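Local coordinates for protein folylpolyglutamate synthase (FolC) (Helicobacter pylori, PDB 6K8C) that probably adds glutamate to dihydropteroate and to reduced folates in ATP-dependent ligations, making dihydrofolate and folylpolyglutamates, at residues G59-F64 / E245-A250; R88-L93 / C119-Y124; L283-H288 / K294-E299; K349-L354 / L359-F364. All blocks are in the same frame, centred on the assembly; numbering follows the deposited sequence.

Interaction 1. Residues G59-F64 / E245-A250; sequences GSTGRF and EVALKA
Thr61 and Phe64 stand on helix 58-70, which carries the chain out of the P-loop of the Mur ligase-type ATP-binding core, and they pack on Val246 and Ala247 of helix 241-254. The short segments run at 39° to each other, and their axes approach to 8.3 Å. The small side chain of Ala247 is consistent with this closeness; its CA comes to 5.4 Å from the CA of Thr61. The single methyl of Ala247 points into helix 58-70 and fits between two residues one turn apart: CB lies 3.4 Å from the carbonyl O of Thr61 and 3.6 Å from CB of Phe64. Phe64 gives this contact no more than the root of its side chain, because its ring leads away from Ala247 and lies against Leu269 and Leu244, the latter earlier on the same partner helix. Beside the alanine, the methyls of Thr61 and Val246 complete the seam, with CG2 of Thr61 4.0 Å from CG1 of Val246. The threonine torsion (chi1 -56°) sets CG2 anti to the backbone N and OG1 beside it. The methyl therefore faces helix 241-254, while the hydroxyl hydrogen-bonds to the carbonyl O of Gly57 in the loop before the helix. Both Thr61 and Val246 also rest on Val161 of the central sheet. Ser60 OG bonds a citrate, probably from the crystallisation liquor and possibly marking the anion-binding end of the P-loop. No hydrogen bond joins residues 59-64 to 245-250, which meet by apolar packing of small groups; a weak one, Ser60 OG to Asn243 ND2, lies just before the second segment.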
loop_
_atom_site.group_PDB
_atom_site.type_symbol
_atom_site.label_atom_id
_atom_site.label_comp_id
_atom_site.label_asym_id
_atom_site.label_seq_id
_atom_site.Cartn_x
_atom_site.Cartn_y
_atom_site.Cartn_z
ATOM N N GLY A 59 3.057 1.907 -0.526
ATOM C CA GLY A 59 2.286 2.669 0.443
ATOM C C GLY A 59 3.100 3.747 1.132
ATOM O O GLY A 59 2.680 4.904 1.209
ATOM N N SER A 60 4.277 3.383 1.648
ATOM C CA SER A 60 5.075 4.369 2.372
ATOM C C SER A 60 5.661 5.412 1.427
ATOM O O SER A 60 5.689 6.603 1.755
ATOM C CB SER A 60 6.182 3.684 3.171
ATOM O OG SER A 60 6.985 2.872 2.336
ATOM N N THR A 61 6.141 4.987 0.254
ATOM C CA THR A 61 6.672 5.949 -0.710
ATOM C C THR A 61 5.616 6.982 -1.086
ATOM O O THR A 61 5.888 8.188 -1.115
ATOM C CB THR A 61 7.168 5.231 -1.967
ATOM O OG1 THR A 61 8.142 4.245 -1.612
ATOM C CG2 THR A 61 7.785 6.232 -2.940
ATOM N N GLY A 62 4.400 6.524 -1.379
ATOM C CA GLY A 62 3.345 7.448 -1.760
ATOM C C GLY A 62 2.918 8.355 -0.626
ATOM O O GLY A 62 2.649 9.543 -0.834
ATOM N N ARG A 63 2.843 7.815 0.591
ATOM C CA ARG A 63 2.383 8.630 1.710
ATOM C C ARG A 63 3.446 9.637 2.130
ATOM O O ARG A 63 3.116 10.760 2.527
ATOM C CB ARG A 63 1.978 7.735 2.886
ATOM C CG ARG A 63 1.287 8.489 4.039
ATOM C CD ARG A 63 -0.012 9.180 3.601
ATOM N NE ARG A 63 -0.960 8.216 3.057
ATOM C CZ ARG A 63 -1.768 7.459 3.788
ATOM N NH1 ARG A 63 -1.771 7.561 5.111
ATOM N NH2 ARG A 63 -2.579 6.601 3.192
ATOM N N PHE A 64 4.726 9.254 2.051
ATOM C CA PHE A 64 5.811 10.199 2.313
ATOM C C PHE A 64 5.740 11.380 1.356
ATOM O O PHE A 64 5.832 12.542 1.770
ATOM C CB PHE A 64 7.171 9.501 2.172
ATOM C CG PHE A 64 7.717 8.935 3.450
ATOM C CD1 PHE A 64 7.649 9.646 4.633
ATOM C CD2 PHE A 64 8.330 7.689 3.455
ATOM C CE1 PHE A 64 8.174 9.118 5.807
ATOM C CE2 PHE A 64 8.856 7.153 4.623
ATOM C CZ PHE A 64 8.777 7.870 5.801
ATOM N N GLU A 245 13.768 8.384 0.542
ATOM C CA GLU A 245 14.664 8.990 -0.443
ATOM C C GLU A 245 13.991 9.091 -1.804
ATOM O O GLU A 245 14.129 10.103 -2.501
ATOM C CB GLU A 245 15.965 8.191 -0.563
ATOM C CG GLU A 245 16.928 8.368 0.594
ATOM C CD GLU A 245 17.595 9.736 0.617
ATOM O OE1 GLU A 245 17.453 10.506 -0.359
ATOM O OE2 GLU A 245 18.277 10.032 1.617
ATOM N N VAL A 246 13.260 8.048 -2.198
ATOM C CA VAL A 246 12.552 8.078 -3.475
ATOM C C VAL A 246 11.444 9.125 -3.452
ATOM O O VAL A 246 11.286 9.903 -4.401
ATOM C CB VAL A 246 12.012 6.678 -3.812
ATOM C CG1 VAL A 246 11.126 6.740 -5.047
ATOM C CG2 VAL A 246 13.174 5.695 -4.007
ATOM N N ALA A 247 10.673 9.179 -2.366
ATOM C CA ALA A 247 9.628 10.192 -2.259
ATOM C C ALA A 247 10.218 11.595 -2.287
ATOM O O ALA A 247 9.617 12.515 -2.853
ATOM C CB ALA A 247 8.812 9.984 -0.983
ATOM N N LEU A 248 11.386 11.783 -1.669
ATOM C CA LEU A 248 12.028 13.093 -1.696
ATOM C C LEU A 248 12.445 13.470 -3.112
ATOM O O LEU A 248 12.283 14.625 -3.526
ATOM C CB LEU A 248 13.236 13.103 -0.754
ATOM C CG LEU A 248 13.860 14.460 -0.420
ATOM C CD1 LEU A 248 12.849 15.371 0.252
ATOM C CD2 LEU A 248 15.086 14.264 0.466
ATOM N N LYS A 249 12.983 12.510 -3.868
ATOM C CA LYS A 249 13.341 12.782 -5.259
ATOM C C LYS A 249 12.111 13.137 -6.086
ATOM O O LYS A 249 12.166 14.023 -6.948
ATOM C CB LYS A 249 14.059 11.576 -5.863
ATOM C CG LYS A 249 14.683 11.853 -7.223
ATOM C CD LYS A 249 15.702 12.978 -7.114
ATOM C CE LYS A 249 16.919 12.714 -7.975
ATOM N NZ LYS A 249 18.006 13.687 -7.684
ATOM N N ALA A 250 10.998 12.436 -5.855
ATOM C CA ALA A 250 9.743 12.795 -6.511
ATOM C C ALA A 250 9.333 14.215 -6.156
ATOM O O ALA A 250 8.977 15.010 -7.037
ATOM C CB ALA A 250 8.645 11.801 -6.123
#

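Interaction 2. Residues R88-L93 / C119-Y124; sequences RERFFL and CSYFEY
Arg90 and Tyr121 meet nearly at right angles, the guanidinium plane turned 79° from the phenol ring. The rim of the tyrosine stands over one face of the guanidinium, with Tyr121 CE1 3.8 Å from Arg90 NH2 and 4.0 Å from Arg90 CZ. Relative to the tyrosine, the arginine lies at the edge of the ring, near its plane, and not over its pi face. The phenol oxygen is close as well, Tyr121 OH being 3.9 Å from Arg90 NH2, but this is packing and not a hydrogen bond. Phe122 touches more loosely: its CD1 is 4.4 Å from Arg90 NH1, and the two flat groups approach edge to edge. The arginine chain extends from CG to NE, where a hydrogen bond to His83 ND1 helps fix its rotation. With chi1 of -180°, Tyr121 sends its ring out from the first turn of helix 121-132 to reach the arginine. That turn is closed by a capping box, in which Glu123 N donates to Ser120 OG (3.1 Å) and Ser120 N to Glu123 OE1 (2.9 Å); Glu123 OE2 also forms a salt bridge to Arg30 of helix 28-41. Arg90 ends a 3-10 turn leading into strand 91-93, which pairs with strands 76-79 and 96-97, while the adjacent Phe91 packs on helix 100-110 and further along helix 121-132.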
loop_
_atom_site.group_PDB
_atom_site.type_symbol
_atom_site.label_atom_id
_atom_site.label_comp_id
_atom_site.label_asym_id
_atom_site.label_seq_id
_atom_site.Cartn_x
_atom_site.Cartn_y
_atom_site.Cartn_z
ATOM N N ARG A 88 -12.721 3.155 3.531
ATOM C CA ARG A 88 -12.338 4.551 3.334
ATOM C C ARG A 88 -10.855 4.808 3.588
ATOM O O ARG A 88 -10.384 5.906 3.275
ATOM C CB ARG A 88 -13.184 5.476 4.211
ATOM C CG ARG A 88 -12.912 5.377 5.696
ATOM C CD ARG A 88 -14.029 6.060 6.472
ATOM N NE ARG A 88 -13.707 6.193 7.888
ATOM C CZ ARG A 88 -13.475 7.351 8.495
ATOM N NH1 ARG A 88 -13.189 7.374 9.788
ATOM N NH2 ARG A 88 -13.533 8.487 7.811
ATOM N N GLU A 89 -10.117 3.838 4.141
ATOM C CA GLU A 89 -8.658 3.954 4.236
ATOM C C GLU A 89 -8.016 4.233 2.885
ATOM O O GLU A 89 -6.921 4.806 2.819
ATOM C CB GLU A 89 -8.050 2.670 4.797
ATOM C CG GLU A 89 -8.363 2.367 6.235
ATOM C CD GLU A 89 -8.021 0.937 6.590
ATOM O OE1 GLU A 89 -7.105 0.353 5.951
ATOM O OE2 GLU A 89 -8.664 0.398 7.509
ATOM N N ARG A 90 -8.667 3.809 1.803
ATOM C CA ARG A 90 -8.114 3.938 0.466
ATOM C C ARG A 90 -7.988 5.383 0.008
ATOM O O ARG A 90 -7.350 5.628 -1.020
ATOM C CB ARG A 90 -8.984 3.148 -0.523
ATOM C CG ARG A 90 -8.919 1.629 -0.303
ATOM C CD ARG A 90 -10.087 0.920 -0.980
ATOM N NE ARG A 90 -10.097 -0.507 -0.676
ATOM C CZ ARG A 90 -9.708 -1.455 -1.518
ATOM N NH1 ARG A 90 -9.285 -1.131 -2.731
ATOM N NH2 ARG A 90 -9.756 -2.732 -1.151
ATOM N N PHE A 91 -8.560 6.340 0.739
ATOM C CA PHE A 91 -8.586 7.739 0.316
ATOM C C PHE A 91 -8.064 8.612 1.453
ATOM O O PHE A 91 -8.796 8.920 2.399
ATOM C CB PHE A 91 -9.998 8.154 -0.103
ATOM C CG PHE A 91 -10.709 7.124 -0.939
ATOM C CD1 PHE A 91 -10.556 7.107 -2.318
ATOM C CD2 PHE A 91 -11.544 6.183 -0.347
ATOM C CE1 PHE A 91 -11.226 6.166 -3.099
ATOM C CE2 PHE A 91 -12.205 5.235 -1.116
ATOM C CZ PHE A 91 -12.046 5.228 -2.496
ATOM N N PHE A 92 -6.794 8.997 1.359
ATOM C CA PHE A 92 -6.157 9.909 2.306
ATOM C C PHE A 92 -6.223 11.298 1.687
ATOM O O PHE A 92 -5.515 11.582 0.717
ATOM C CB PHE A 92 -4.715 9.481 2.574
ATOM C CG PHE A 92 -4.054 10.210 3.719
ATOM C CD1 PHE A 92 -4.285 9.825 5.028
ATOM C CD2 PHE A 92 -3.177 11.256 3.478
ATOM C CE1 PHE A 92 -3.667 10.479 6.078
ATOM C CE2 PHE A 92 -2.551 11.920 4.528
ATOM C CZ PHE A 92 -2.798 11.529 5.826
ATOM N N LEU A 93 -7.094 12.150 2.222
ATOM C CA LEU A 93 -7.452 13.411 1.581
ATOM C C LEU A 93 -7.096 14.576 2.495
ATOM O O LEU A 93 -7.624 14.681 3.607
ATOM C CB LEU A 93 -8.945 13.436 1.237
ATOM C CG LEU A 93 -9.525 14.778 0.793
ATOM C CD1 LEU A 93 -8.899 15.236 -0.518
ATOM C CD2 LEU A 93 -11.043 14.682 0.657
ATOM N N CYS A 119 -18.520 -0.494 -13.702
ATOM C CA CYS A 119 -17.226 -0.569 -13.034
ATOM C C CYS A 119 -17.059 -1.878 -12.275
ATOM O O CYS A 119 -17.983 -2.356 -11.613
ATOM C CB CYS A 119 -17.065 0.583 -12.044
ATOM S SG CYS A 119 -16.623 2.161 -12.766
ATOM N N SER A 120 -15.856 -2.438 -12.354
ATOM C CA SER A 120 -15.425 -3.393 -11.348
ATOM C C SER A 120 -15.272 -2.684 -10.002
ATOM O O SER A 120 -15.307 -1.455 -9.908
ATOM C CB SER A 120 -14.101 -4.040 -11.751
ATOM O OG SER A 120 -13.012 -3.151 -11.533
ATOM N N TYR A 121 -15.087 -3.485 -8.952
ATOM C CA TYR A 121 -14.868 -2.939 -7.616
ATOM C C TYR A 121 -13.733 -1.914 -7.611
ATOM O O TYR A 121 -13.911 -0.768 -7.179
ATOM C CB TYR A 121 -14.577 -4.091 -6.650
ATOM C CG TYR A 121 -14.325 -3.705 -5.210
ATOM C CD1 TYR A 121 -13.049 -3.367 -4.775
ATOM C CD2 TYR A 121 -15.355 -3.717 -4.278
ATOM C CE1 TYR A 121 -12.812 -3.032 -3.460
ATOM C CE2 TYR A 121 -15.126 -3.385 -2.957
ATOM C CZ TYR A 121 -13.849 -3.045 -2.553
ATOM O OH TYR A 121 -13.608 -2.720 -1.238
ATOM N N PHE A 122 -12.564 -2.305 -8.112
ATOM C CA PHE A 122 -11.420 -1.401 -8.079
ATOM C C PHE A 122 -11.593 -0.238 -9.047
ATOM O O PHE A 122 -11.138 0.873 -8.759
ATOM C CB PHE A 122 -10.129 -2.158 -8.390
ATOM C CG PHE A 122 -8.891 -1.298 -8.299
ATOM C CD1 PHE A 122 -8.434 -0.854 -7.069
ATOM C CD2 PHE A 122 -8.207 -0.913 -9.443
ATOM C CE1 PHE A 122 -7.301 -0.052 -6.978
ATOM C CE2 PHE A 122 -7.078 -0.113 -9.359
ATOM C CZ PHE A 122 -6.625 0.317 -8.127
ATOM N N GLU A 123 -12.253 -0.467 -10.188
ATOM C CA GLU A 123 -12.525 0.630 -11.113
ATOM C C GLU A 123 -13.419 1.686 -10.474
ATOM O O GLU A 123 -13.223 2.889 -10.691
ATOM C CB GLU A 123 -13.148 0.088 -12.406
ATOM C CG GLU A 123 -12.133 -0.679 -13.267
ATOM C CD GLU A 123 -12.776 -1.500 -14.365
ATOM O OE1 GLU A 123 -14.023 -1.559 -14.433
ATOM O OE2 GLU A 123 -12.025 -2.086 -15.168
ATOM N N TYR A 124 -14.400 1.262 -9.669
ATOM C CA TYR A 124 -15.255 2.228 -8.984
ATOM C C TYR A 124 -14.483 2.995 -7.915
ATOM O O TYR A 124 -14.689 4.204 -7.740
ATOM C CB TYR A 124 -16.462 1.528 -8.363
ATOM C CG TYR A 124 -17.560 2.489 -7.979
ATOM C CD1 TYR A 124 -18.188 3.273 -8.942
ATOM C CD2 TYR A 124 -17.955 2.632 -6.657
ATOM C CE1 TYR A 124 -19.188 4.160 -8.599
ATOM C CE2 TYR A 124 -18.956 3.515 -6.307
ATOM C CZ TYR A 124 -19.566 4.276 -7.281
ATOM O OH TYR A 124 -20.556 5.157 -6.931
#

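Interaction 3. Residues L283-H288 / K294-E299; sequences LIDVGH and KALKEE
The carboxylate of Asp285 is the flat group here, and Leu296 lies across one of its faces. Leu296 CD1 sits almost directly above Asp285 CG at 3.6 Å, while the other methyl is offset toward the CB and OD2 side, Leu296 CD2 coming 3.8 Å from Asp285 CB. Polar partners take the oxygens. OD1 of Asp285 accepts from the backbone N of Gly287 at 2.7 Å, on the anti side, with the donor 25° out of the carboxylate plane and displaced away from the leucine. This bond to the second residue on is an Asx turn, closing the chain round Val286. OD2 forms a salt bridge to Arg238 NE and accepts from the backbone N of Cys275. At least three bonds thus grip the buried acid and hold its plane while the leucine closes one face. The torsion that places CG anti to the backbone N (chi1 -168°) turns the carboxylate toward the helix. Two residues back on the same side of the strand, Leu283 adds a purely apolar contact, its CD2 4.0 Å from CD2 of Leu296, so that the one leucine spans both strand residues. A citrate, probably from the crystallisation liquor, is bound about 6 Å from the Asp285 side chain. Strand 282-285 runs between antiparallel strand 276-279 and parallel strand 373-376; helix 290-303 packs on the face bearing Leu283 and Asp285, with Leu296 also on Tyr376, and helix 379-390 packs against Ile284 on the other.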
loop_
_atom_site.group_PDB
_atom_site.type_symbol
_atom_site.label_atom_id
_atom_site.label_comp_id
_atom_site.label_asym_id
_atom_site.label_seq_id
_atom_site.Cartn_x
_atom_site.Cartn_y
_atom_site.Cartn_z
ATOM N N LEU A 283 -1.141 -6.134 18.669
ATOM C CA LEU A 283 -0.403 -5.377 17.673
ATOM C C LEU A 283 -0.666 -6.002 16.306
ATOM O O LEU A 283 -0.656 -7.228 16.166
ATOM C CB LEU A 283 1.096 -5.388 18.009
ATOM C CG LEU A 283 2.104 -4.609 17.163
ATOM C CD1 LEU A 283 1.899 -3.102 17.307
ATOM C CD2 LEU A 283 3.513 -5.001 17.579
ATOM N N ILE A 284 -0.919 -5.160 15.302
ATOM C CA ILE A 284 -1.306 -5.616 13.970
ATOM C C ILE A 284 -0.368 -5.000 12.939
ATOM O O ILE A 284 -0.063 -3.804 13.001
ATOM C CB ILE A 284 -2.771 -5.251 13.646
ATOM C CG1 ILE A 284 -3.731 -6.103 14.475
ATOM C CG2 ILE A 284 -3.057 -5.445 12.166
ATOM C CD1 ILE A 284 -5.153 -6.112 13.938
ATOM N N ASP A 285 0.074 -5.811 11.980
ATOM C CA ASP A 285 0.938 -5.314 10.916
ATOM C C ASP A 285 0.729 -6.156 9.669
ATOM O O ASP A 285 0.761 -7.388 9.734
ATOM C CB ASP A 285 2.410 -5.333 11.342
ATOM C CG ASP A 285 3.298 -4.568 10.379
ATOM O OD1 ASP A 285 3.581 -5.104 9.287
ATOM O OD2 ASP A 285 3.699 -3.433 10.712
ATOM N N VAL A 286 0.518 -5.481 8.531
ATOM C CA VAL A 286 0.220 -6.167 7.279
ATOM C C VAL A 286 1.470 -6.598 6.523
ATOM O O VAL A 286 1.353 -7.127 5.410
ATOM C CB VAL A 286 -0.635 -5.279 6.357
ATOM C CG1 VAL A 286 -1.980 -4.994 7.006
ATOM C CG2 VAL A 286 0.102 -3.978 6.048
ATOM N N GLY A 287 2.657 -6.393 7.083
ATOM C CA GLY A 287 3.875 -6.683 6.352
ATOM C C GLY A 287 4.237 -8.159 6.330
ATOM O O GLY A 287 3.620 -9.000 6.982
ATOM N N HIS A 288 5.261 -8.473 5.533
ATOM C CA HIS A 288 5.923 -9.780 5.613
ATOM C C HIS A 288 7.287 -9.612 4.943
ATOM O O HIS A 288 7.430 -9.826 3.737
ATOM C CB HIS A 288 5.131 -10.900 4.972
ATOM C CG HIS A 288 5.652 -12.260 5.324
ATOM N ND1 HIS A 288 6.820 -12.768 4.796
ATOM C CD2 HIS A 288 5.188 -13.199 6.183
ATOM C CE1 HIS A 288 7.042 -13.970 5.301
ATOM N NE2 HIS A 288 6.067 -14.254 6.145
ATOM N N LYS A 294 12.085 -7.295 11.767
ATOM C CA LYS A 294 13.039 -6.730 12.715
ATOM C C LYS A 294 12.438 -5.541 13.451
ATOM O O LYS A 294 12.602 -5.407 14.669
ATOM C CB LYS A 294 14.322 -6.324 11.991
ATOM C CG LYS A 294 15.164 -7.496 11.519
ATOM C CD LYS A 294 16.386 -7.025 10.742
ATOM C CE LYS A 294 17.281 -8.192 10.360
ATOM N NZ LYS A 294 18.308 -7.803 9.353
ATOM N N ALA A 295 11.730 -4.670 12.726
ATOM C CA ALA A 295 11.134 -3.496 13.355
ATOM C C ALA A 295 10.032 -3.888 14.331
ATOM O O ALA A 295 9.864 -3.249 15.378
ATOM C CB ALA A 295 10.587 -2.555 12.286
ATOM N N LEU A 296 9.264 -4.929 14.008
ATOM C CA LEU A 296 8.207 -5.349 14.920
ATOM C C LEU A 296 8.783 -6.019 16.160
ATOM O O LEU A 296 8.254 -5.852 17.265
ATOM C CB LEU A 296 7.236 -6.278 14.200
ATOM C CG LEU A 296 6.338 -5.505 13.233
ATOM C CD1 LEU A 296 5.868 -6.406 12.131
ATOM C CD2 LEU A 296 5.154 -4.896 13.969
ATOM N N LYS A 297 9.865 -6.783 15.999
ATOM C CA LYS A 297 10.560 -7.321 17.162
ATOM C C LYS A 297 10.956 -6.200 18.117
ATOM O O LYS A 297 10.741 -6.294 19.331
ATOM C CB LYS A 297 11.793 -8.113 16.720
ATOM C CG LYS A 297 12.746 -8.454 17.862
ATOM C CD LYS A 297 13.588 -9.698 17.546
ATOM C CE LYS A 297 14.665 -9.415 16.504
ATOM N NZ LYS A 297 15.550 -10.611 16.261
ATOM N N GLU A 298 11.527 -5.120 17.574
ATOM C CA GLU A 298 11.928 -3.993 18.410
ATOM C C GLU A 298 10.717 -3.329 19.052
ATOM O O GLU A 298 10.765 -2.932 20.222
ATOM C CB GLU A 298 12.719 -2.978 17.582
ATOM C CG GLU A 298 14.148 -3.398 17.260
ATOM C CD GLU A 298 14.809 -4.157 18.396
ATOM O OE1 GLU A 298 15.201 -5.328 18.186
ATOM O OE2 GLU A 298 14.942 -3.581 19.497
ATOM N N GLU A 299 9.618 -3.207 18.306
ATOM C CA GLU A 299 8.416 -2.603 18.871
ATOM C C GLU A 299 7.761 -3.513 19.898
ATOM O O GLU A 299 7.174 -3.024 20.870
ATOM C CB GLU A 299 7.433 -2.252 17.760
ATOM C CG GLU A 299 7.672 -0.867 17.185
ATOM C CD GLU A 299 6.936 0.215 17.945
ATOM O OE1 GLU A 299 7.579 0.896 18.768
ATOM O OE2 GLU A 299 5.716 0.384 17.727
#

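Interaction 4. Residues K349-L354 / L359-F364; sequences KLKGIL and LEYALF
Leu354 and Leu359 share the one hydrogen bond between these segments: the backbone N of Leu359 donates to the carbonyl O of Leu354 at 3.0 Å, nearly straight at 166°. It spans five residues and ties the chain leaving helix 347-357 back to the last turns of that helix. Apolar contacts follow from the leucine pair. Leu354 CD2 touches Leu359 CD1 at 3.8 Å, and Leu354 CB lies 3.8 Å from CD2 of the Tyr361 ring. Leu354 also reaches Val334 and Ile336, so it packs between helix and sheet in the beta-alpha-beta unit formed by strand 331-336, helix 347-357 and strand 361-363, part of the glutamate ligase domain. Strand 361-363 is the outermost of its sheet in this chain. A third kind of contact joins the aliphatic chain of Lys351 to the tyrosine. The extended lysine crosses the ring at about a right angle, with Lys351 CG 3.4 Å and Lys351 CE 3.5 Å from Tyr361 CE1, and Lys351 CD 3.5 Å from Tyr361 OH. CG of Tyr361 sits between the backbone N and the carbonyl carbon (chi1 64°), which lays the ring back against the helix. There the phenol oxygen hydrogen-bonds to Glu355 OE2, and the lysine amine makes a long, weak ion pair with Glu348.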
loop_
_atom_site.group_PDB
_atom_site.type_symbol
_atom_site.label_atom_id
_atom_site.label_comp_id
_atom_site.label_asym_id
_atom_site.label_seq_id
_atom_site.Cartn_x
_atom_site.Cartn_y
_atom_site.Cartn_z
ATOM N N LYS A 349 3.620 -27.511 5.296
ATOM C CA LYS A 349 4.925 -26.907 5.052
ATOM C C LYS A 349 5.252 -25.873 6.123
ATOM O O LYS A 349 6.369 -25.839 6.654
ATOM C CB LYS A 349 4.958 -26.279 3.658
ATOM C CG LYS A 349 6.275 -25.616 3.303
ATOM C CD LYS A 349 6.204 -24.933 1.946
ATOM C CE LYS A 349 7.397 -24.015 1.726
ATOM N NZ LYS A 349 7.793 -23.951 0.292
ATOM N N LEU A 350 4.279 -25.020 6.457
ATOM C CA LEU A 350 4.480 -24.035 7.514
ATOM C C LEU A 350 4.771 -24.712 8.848
ATOM O O LEU A 350 5.641 -24.263 9.605
ATOM C CB LEU A 350 3.248 -23.134 7.627
ATOM C CG LEU A 350 3.267 -22.078 8.733
ATOM C CD1 LEU A 350 4.527 -21.222 8.638
ATOM C CD2 LEU A 350 2.013 -21.213 8.673
ATOM N N LYS A 351 4.055 -25.799 9.149
ATOM C CA LYS A 351 4.316 -26.536 10.381
ATOM C C LYS A 351 5.748 -27.052 10.429
ATOM O O LYS A 351 6.349 -27.115 11.509
ATOM C CB LYS A 351 3.336 -27.701 10.520
ATOM C CG LYS A 351 1.950 -27.322 11.030
ATOM C CD LYS A 351 1.103 -28.573 11.251
ATOM C CE LYS A 351 -0.222 -28.252 11.930
ATOM N NZ LYS A 351 -1.133 -29.433 11.967
ATOM N N GLY A 352 6.307 -27.428 9.277
ATOM C CA GLY A 352 7.672 -27.926 9.256
ATOM C C GLY A 352 8.701 -26.840 9.488
ATOM O O GLY A 352 9.746 -27.091 10.097
ATOM N N ILE A 353 8.428 -25.627 9.001
ATOM C CA ILE A 353 9.316 -24.503 9.279
ATOM C C ILE A 353 9.321 -24.195 10.767
ATOM O O ILE A 353 10.380 -23.990 11.376
ATOM C CB ILE A 353 8.895 -23.278 8.447
ATOM C CG1 ILE A 353 9.086 -23.562 6.956
ATOM C CG2 ILE A 353 9.677 -22.037 8.879
ATOM C CD1 ILE A 353 8.399 -22.565 6.050
ATOM N N LEU A 354 8.135 -24.171 11.380
ATOM C CA LEU A 354 8.043 -23.887 12.806
ATOM C C LEU A 354 8.730 -24.969 13.624
ATOM O O LEU A 354 9.333 -24.683 14.664
ATOM C CB LEU A 354 6.573 -23.740 13.209
ATOM C CG LEU A 354 5.885 -22.553 12.533
ATOM C CD1 LEU A 354 4.377 -22.723 12.507
ATOM C CD2 LEU A 354 6.267 -21.253 13.234
ATOM N N LEU A 359 9.622 -23.551 17.393
ATOM C CA LEU A 359 8.527 -22.710 17.859
ATOM C C LEU A 359 7.299 -23.577 18.104
ATOM O O LEU A 359 6.830 -24.260 17.188
ATOM C CB LEU A 359 8.206 -21.618 16.840
ATOM C CG LEU A 359 9.121 -20.394 16.769
ATOM C CD1 LEU A 359 8.914 -19.651 15.449
ATOM C CD2 LEU A 359 8.876 -19.471 17.956
ATOM N N GLU A 360 6.786 -23.552 19.334
ATOM C CA GLU A 360 5.496 -24.170 19.605
ATOM C C GLU A 360 4.425 -23.514 18.747
ATOM O O GLU A 360 4.472 -22.312 18.471
ATOM C CB GLU A 360 5.118 -24.037 21.082
ATOM C CG GLU A 360 6.265 -24.206 22.055
ATOM C CD GLU A 360 6.621 -25.660 22.282
ATOM O OE1 GLU A 360 5.823 -26.535 21.885
ATOM O OE2 GLU A 360 7.694 -25.926 22.862
ATOM N N TYR A 361 3.449 -24.307 18.320
ATOM C CA TYR A 361 2.392 -23.753 17.491
ATOM C C TYR A 361 1.087 -24.500 17.723
ATOM O O TYR A 361 1.048 -25.568 18.339
ATOM C CB TYR A 361 2.769 -23.781 16.007
ATOM C CG TYR A 361 2.944 -25.169 15.442
ATOM C CD1 TYR A 361 1.857 -25.890 14.962
ATOM C CD2 TYR A 361 4.199 -25.757 15.380
ATOM C CE1 TYR A 361 2.015 -27.160 14.448
ATOM C CE2 TYR A 361 4.367 -27.026 14.864
ATOM C CZ TYR A 361 3.272 -27.723 14.397
ATOM O OH TYR A 361 3.439 -28.989 13.883
ATOM N N ALA A 362 0.019 -23.903 17.212
ATOM C CA ALA A 362 -1.329 -24.458 17.188
ATOM C C ALA A 362 -2.122 -23.604 16.208
ATOM O O ALA A 362 -1.617 -22.604 15.686
ATOM C CB ALA A 362 -1.969 -24.476 18.578
ATOM N N LEU A 363 -3.365 -24.000 15.953
ATOM C CA LEU A 363 -4.240 -23.186 15.124
ATOM C C LEU A 363 -4.836 -22.051 15.948
ATOM O O LEU A 363 -5.117 -22.202 17.140
ATOM C CB LEU A 363 -5.362 -24.029 14.513
ATOM C CG LEU A 363 -4.983 -25.201 13.603
ATOM C CD1 LEU A 363 -6.197 -25.648 12.796
ATOM C CD2 LEU A 363 -3.824 -24.847 12.685
ATOM N N PHE A 364 -5.031 -20.903 15.306
ATOM C CA PHE A 364 -5.672 -19.782 15.983
ATOM C C PHE A 364 -7.175 -20.009 16.079
ATOM O O PHE A 364 -7.819 -20.371 15.089
ATOM C CB PHE A 364 -5.412 -18.468 15.254
ATOM C CG PHE A 364 -6.184 -17.309 15.829
ATOM C CD1 PHE A 364 -5.778 -16.702 17.008
ATOM C CD2 PHE A 364 -7.347 -16.866 15.223
ATOM C CE1 PHE A 364 -6.501 -15.650 17.547
ATOM C CE2 PHE A 364 -8.070 -15.816 15.752
ATOM C CZ PHE A 364 -7.650 -15.207 16.915
#

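In the fold
Interactions 1, 2 and 3 are buried, whereas interaction 4 is only partly so and lies farther out, about 28 Å from the centre of the chain. The first two belong to the ATP-binding core and touch directly, Arg63 NH1 of interaction 1 lying 3.4 Å from Phe92 CD1 of interaction 2 in a cation-pi pair. The other two reach one sheet of the glutamate ligase domain, near its opposite edges, with centres about 19 Å apart. Chemistry varies with place: small apolar groups between helices in interaction 1, crossed flat groups in 2, a bonded acid beneath a leucine in 3, and a backbone bond with a lysine-tyrosine contact in 4.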